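Local coordinates for nucleoprotein (Sendai virus, PDB 6M7D), which coats the viral RNA genome, one protein per six ribonucleotides, building the helical nucleocapsid that serves as template for transcription and replication, at residues Q227-T239 and G307-P319. Residues are numbered along the deposited sequence; the frame is centred on the assembly and turned at random.
Sequences QSLVSLMVETLVT and GPRAPFICILKDP
The irregular segment 307-319 runs antiparallel to helix 227-239, with V234 facing F312, S231 facing L316, and V238 facing P308, this last pair with CA atoms 6.1 Å apart. A short 3-10 turn, 308-311, lies near its start. V234 sits centrally among F312, I315 and L316. Its CG1 stands anti to the backbone N (chi1 163°) and meets F312 CG at 3.7 Å and also L316 CD1. Its other methyl, CG2, takes I315 CD1. V234 and L316 point at each other tip to tip. L316 CD2 also lies 3.7 Å from S231 CA, on the helix backbone. V238 CG2 touches the F312 ring at CE2, and L237 CD1 comes near CE1. P311 CB lies over the centre of one face of that ring. At the more exposed flank, E235 and R309 form a salt bridge. R309 NH2 gives E235 OE2 a fairly straight bond of 3.1 Å (168°), in the guanidinium plane and on the syn lone pair. V238 CG1 lies over one face of the guanidinium. C314 packs on a sugar of the bound RNA, so the contact lies beside the RNA. The loop leads from helix 290-305 toward helix 330-343. Other sides of helix 227-239 pack on neighbouring helices: L229 on 68-80, L232 on 86-93 and M233 on 163-181.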
loop_
_atom_site.group_PDB
_atom_site.type_symbol
_atom_site.label_atom_id
_atom_site.label_comp_id
_atom_site.label_asym_id
_atom_site.label_seq_id
_atom_site.Cartn_x
_atom_site.Cartn_y
_atom_site.Cartn_z
ATOM N N GLN A 227 -9.317 -2.772 9.282
ATOM C CA GLN A 227 -8.145 -3.596 9.019
ATOM C C GLN A 227 -8.520 -4.892 8.322
ATOM O O GLN A 227 -7.656 -5.554 7.746
ATOM C CB GLN A 227 -7.411 -3.887 10.326
ATOM C CG GLN A 227 -5.974 -4.332 10.161
ATOM C CD GLN A 227 -5.021 -3.178 10.011
ATOM O OE1 GLN A 227 -4.880 -2.607 8.933
ATOM N NE2 GLN A 227 -4.359 -2.822 11.094
ATOM N N SER A 228 -9.799 -5.267 8.356
ATOM C CA SER A 228 -10.245 -6.464 7.650
ATOM C C SER A 228 -10.182 -6.269 6.146
ATOM O O SER A 228 -9.784 -7.174 5.407
ATOM C CB SER A 228 -11.666 -6.812 8.074
ATOM O OG SER A 228 -12.561 -5.788 7.687
ATOM N N LEU A 229 -10.577 -5.088 5.677
ATOM C CA LEU A 229 -10.503 -4.783 4.255
ATOM C C LEU A 229 -9.058 -4.728 3.781
ATOM O O LEU A 229 -8.720 -5.264 2.719
ATOM C CB LEU A 229 -11.223 -3.466 3.996
ATOM C CG LEU A 229 -11.091 -2.765 2.657
ATOM C CD1 LEU A 229 -11.890 -3.491 1.613
ATOM C CD2 LEU A 229 -11.579 -1.349 2.820
ATOM N N VAL A 230 -8.190 -4.093 4.565
ATOM C CA VAL A 230 -6.772 -4.041 4.232
ATOM C C VAL A 230 -6.177 -5.439 4.221
ATOM O O VAL A 230 -5.341 -5.766 3.376
ATOM C CB VAL A 230 -6.035 -3.114 5.215
ATOM C CG1 VAL A 230 -4.572 -2.991 4.847
ATOM C CG2 VAL A 230 -6.695 -1.753 5.237
ATOM N N SER A 231 -6.602 -6.289 5.156
ATOM C CA SER A 231 -6.121 -7.663 5.178
ATOM C C SER A 231 -6.583 -8.427 3.952
ATOM O O SER A 231 -5.822 -9.208 3.380
ATOM C CB SER A 231 -6.600 -8.364 6.443
ATOM O OG SER A 231 -8.006 -8.459 6.452
ATOM N N LEU A 232 -7.833 -8.222 3.536
ATOM C CA LEU A 232 -8.330 -8.888 2.341
ATOM C C LEU A 232 -7.558 -8.449 1.107
ATOM O O LEU A 232 -7.246 -9.265 0.238
ATOM C CB LEU A 232 -9.817 -8.604 2.161
ATOM C CG LEU A 232 -10.369 -8.865 0.766
ATOM C CD1 LEU A 232 -10.719 -10.314 0.610
ATOM C CD2 LEU A 232 -11.566 -7.997 0.499
ATOM N N MET A 233 -7.235 -7.163 1.016
ATOM C CA MET A 233 -6.481 -6.686 -0.136
ATOM C C MET A 233 -5.047 -7.203 -0.118
ATOM O O MET A 233 -4.512 -7.621 -1.151
ATOM C CB MET A 233 -6.526 -5.163 -0.177
ATOM C CG MET A 233 -7.928 -4.627 -0.347
ATOM S SD MET A 233 -8.048 -2.850 -0.181
ATOM C CE MET A 233 -7.634 -2.339 -1.835
ATOM N N VAL A 234 -4.421 -7.158 1.060
ATOM C CA VAL A 234 -3.025 -7.665 1.205
ATOM C C VAL A 234 -3.042 -9.165 0.900
ATOM O O VAL A 234 -2.124 -9.636 0.204
ATOM C CB VAL A 234 -2.471 -7.379 2.614
ATOM C CG1 VAL A 234 -1.249 -8.230 2.923
ATOM C CG2 VAL A 234 -2.161 -5.904 2.805
ATOM N N GLU A 235 -4.072 -9.868 1.378
ATOM C CA GLU A 235 -4.213 -11.332 1.151
ATOM C C GLU A 235 -4.361 -11.604 -0.349
ATOM O O GLU A 235 -3.720 -12.549 -0.839
ATOM C CB GLU A 235 -5.432 -11.860 1.910
ATOM C CG GLU A 235 -5.521 -13.374 1.920
ATOM C CD GLU A 235 -4.329 -14.067 2.557
ATOM O OE1 GLU A 235 -3.410 -13.358 3.011
ATOM O OE2 GLU A 235 -4.323 -15.313 2.596
ATOM N N THR A 236 -5.146 -10.779 -1.048
ATOM C CA THR A 236 -5.358 -10.951 -2.510
ATOM C C THR A 236 -4.018 -10.786 -3.230
ATOM O O THR A 236 -3.718 -11.601 -4.121
ATOM C CB THR A 236 -6.322 -9.882 -3.040
ATOM O OG1 THR A 236 -7.537 -9.943 -2.294
ATOM C CG2 THR A 236 -6.614 -10.032 -4.517
ATOM N N LEU A 237 -3.238 -9.783 -2.822
ATOM C CA LEU A 237 -1.911 -9.491 -3.423
ATOM C C LEU A 237 -0.937 -10.645 -3.171
ATOM O O LEU A 237 -0.205 -11.007 -4.108
ATOM C CB LEU A 237 -1.369 -8.200 -2.802
ATOM C CG LEU A 237 -1.793 -6.907 -3.491
ATOM C CD1 LEU A 237 -1.323 -5.696 -2.701
ATOM C CD2 LEU A 237 -1.257 -6.856 -4.913
ATOM N N VAL A 238 -0.957 -11.224 -1.967
ATOM C CA VAL A 238 0.022 -12.250 -1.631
ATOM C C VAL A 238 -0.364 -13.591 -2.242
ATOM O O VAL A 238 0.472 -14.287 -2.826
ATOM C CB VAL A 238 0.182 -12.346 -0.105
ATOM C CG1 VAL A 238 0.980 -13.569 0.268
ATOM C CG2 VAL A 238 0.856 -11.110 0.414
ATOM N N THR A 239 -1.628 -13.981 -2.109
ATOM C CA THR A 239 -2.055 -15.307 -2.530
ATOM C C THR A 239 -2.398 -15.386 -4.008
ATOM O O THR A 239 -2.628 -16.488 -4.509
ATOM C CB THR A 239 -3.259 -15.762 -1.707
ATOM O OG1 THR A 239 -4.314 -14.800 -1.818
ATOM C CG2 THR A 239 -2.876 -15.922 -0.254
ATOM N N GLY A 307 8.409 -13.520 4.572
ATOM C CA GLY A 307 8.012 -13.993 3.269
ATOM C C GLY A 307 7.389 -12.932 2.388
ATOM O O GLY A 307 7.825 -11.782 2.358
ATOM N N PRO A 308 6.360 -13.315 1.625
ATOM C CA PRO A 308 5.692 -12.349 0.744
ATOM C C PRO A 308 4.818 -11.350 1.472
ATOM O O PRO A 308 4.412 -10.360 0.856
ATOM C CB PRO A 308 4.853 -13.237 -0.179
ATOM C CG PRO A 308 5.373 -14.597 0.005
ATOM C CD PRO A 308 5.874 -14.678 1.391
ATOM N N ARG A 309 4.498 -11.577 2.739
ATOM C CA ARG A 309 3.745 -10.619 3.531
ATOM C C ARG A 309 4.633 -9.631 4.263
ATOM O O ARG A 309 4.118 -8.769 4.973
ATOM C CB ARG A 309 2.867 -11.342 4.544
ATOM C CG ARG A 309 1.677 -12.026 3.949
ATOM C CD ARG A 309 1.155 -13.064 4.895
ATOM N NE ARG A 309 0.519 -14.148 4.170
ATOM C CZ ARG A 309 -0.789 -14.261 4.012
ATOM N NH1 ARG A 309 -1.594 -13.355 4.542
ATOM N NH2 ARG A 309 -1.288 -15.279 3.331
ATOM N N ALA A 310 5.946 -9.751 4.119
ATOM C CA ALA A 310 6.850 -8.779 4.719
ATOM C C ALA A 310 6.637 -7.357 4.220
ATOM O O ALA A 310 6.791 -6.426 5.026
ATOM C CB ALA A 310 8.292 -9.221 4.479
ATOM N N PRO A 311 6.319 -7.104 2.944
ATOM C CA PRO A 311 6.072 -5.724 2.521
ATOM C C PRO A 311 4.852 -5.086 3.141
ATOM O O PRO A 311 4.654 -3.884 2.957
ATOM C CB PRO A 311 5.903 -5.859 1.012
ATOM C CG PRO A 311 6.656 -7.033 0.673
ATOM C CD PRO A 311 6.449 -7.981 1.770
ATOM N N PHE A 312 4.027 -5.830 3.867
ATOM C CA PHE A 312 2.762 -5.297 4.350
ATOM C C PHE A 312 2.650 -5.346 5.860
ATOM O O PHE A 312 1.560 -5.163 6.393
ATOM C CB PHE A 312 1.592 -6.038 3.707
ATOM C CG PHE A 312 1.769 -6.257 2.250
ATOM C CD1 PHE A 312 1.574 -5.225 1.361
ATOM C CD2 PHE A 312 2.162 -7.484 1.769
ATOM C CE1 PHE A 312 1.754 -5.416 0.031
ATOM C CE2 PHE A 312 2.340 -7.673 0.439
ATOM C CZ PHE A 312 2.134 -6.638 -0.433
ATOM N N ILE A 313 3.760 -5.557 6.562
ATOM C CA ILE A 313 3.690 -5.677 8.009
ATOM C C ILE A 313 3.264 -4.367 8.653
ATOM O O ILE A 313 2.672 -4.370 9.733
ATOM C CB ILE A 313 5.033 -6.169 8.572
ATOM C CG1 ILE A 313 6.166 -5.266 8.106
ATOM C CG2 ILE A 313 5.275 -7.605 8.173
ATOM C CD1 ILE A 313 7.465 -5.542 8.777
ATOM N N CYS A 314 3.521 -3.233 8.007
ATOM C CA CYS A 314 3.189 -1.971 8.647
ATOM C C CYS A 314 1.785 -1.493 8.317
ATOM O O CYS A 314 1.140 -0.873 9.166
ATOM C CB CYS A 314 4.207 -0.892 8.282
ATOM S SG CYS A 314 4.012 0.605 9.267
ATOM N N ILE A 315 1.288 -1.748 7.107
ATOM C CA ILE A 315 -0.097 -1.384 6.830
ATOM C C ILE A 315 -1.044 -2.385 7.467
ATOM O O ILE A 315 -2.211 -2.072 7.718
ATOM C CB ILE A 315 -0.347 -1.259 5.317
ATOM C CG1 ILE A 315 -0.020 -2.561 4.603
ATOM C CG2 ILE A 315 0.447 -0.122 4.736
ATOM C CD1 ILE A 315 -0.905 -2.810 3.433
ATOM N N LEU A 316 -0.563 -3.588 7.751
ATOM C CA LEU A 316 -1.346 -4.614 8.412
ATOM C C LEU A 316 -1.219 -4.575 9.920
ATOM O O LEU A 316 -1.841 -5.397 10.595
ATOM C CB LEU A 316 -0.937 -5.997 7.916
ATOM C CG LEU A 316 -1.498 -6.423 6.570
ATOM C CD1 LEU A 316 -1.158 -7.861 6.346
ATOM C CD2 LEU A 316 -2.980 -6.217 6.551
ATOM N N LYS A 317 -0.420 -3.655 10.459
ATOM C CA LYS A 317 -0.231 -3.526 11.901
ATOM C C LYS A 317 0.281 -4.832 12.496
ATOM O O LYS A 317 -0.145 -5.259 13.566
ATOM C CB LYS A 317 -1.527 -3.075 12.573
ATOM C CG LYS A 317 -1.362 -2.255 13.818
ATOM C CD LYS A 317 -2.720 -1.922 14.400
ATOM C CE LYS A 317 -3.324 -0.690 13.753
ATOM N NZ LYS A 317 -2.730 0.549 14.315
ATOM N N ASP A 318 1.201 -5.472 11.781
ATOM C CA ASP A 318 1.777 -6.738 12.200
ATOM C C ASP A 318 2.482 -6.590 13.546
ATOM O O ASP A 318 2.987 -5.513 13.874
ATOM C CB ASP A 318 2.769 -7.216 11.148
ATOM C CG ASP A 318 3.010 -8.699 11.193
ATOM O OD1 ASP A 318 3.946 -9.132 11.890
ATOM O OD2 ASP A 318 2.265 -9.435 10.517
ATOM N N PRO A 319 2.518 -7.652 14.354
ATOM C CA PRO A 319 3.241 -7.569 15.631
ATOM C C PRO A 319 4.681 -7.104 15.498
ATOM O O PRO A 319 5.101 -6.216 16.247
ATOM C CB PRO A 319 3.146 -9.002 16.159
ATOM C CG PRO A 319 1.882 -9.505 15.609
ATOM C CD PRO A 319 1.722 -8.887 14.261
#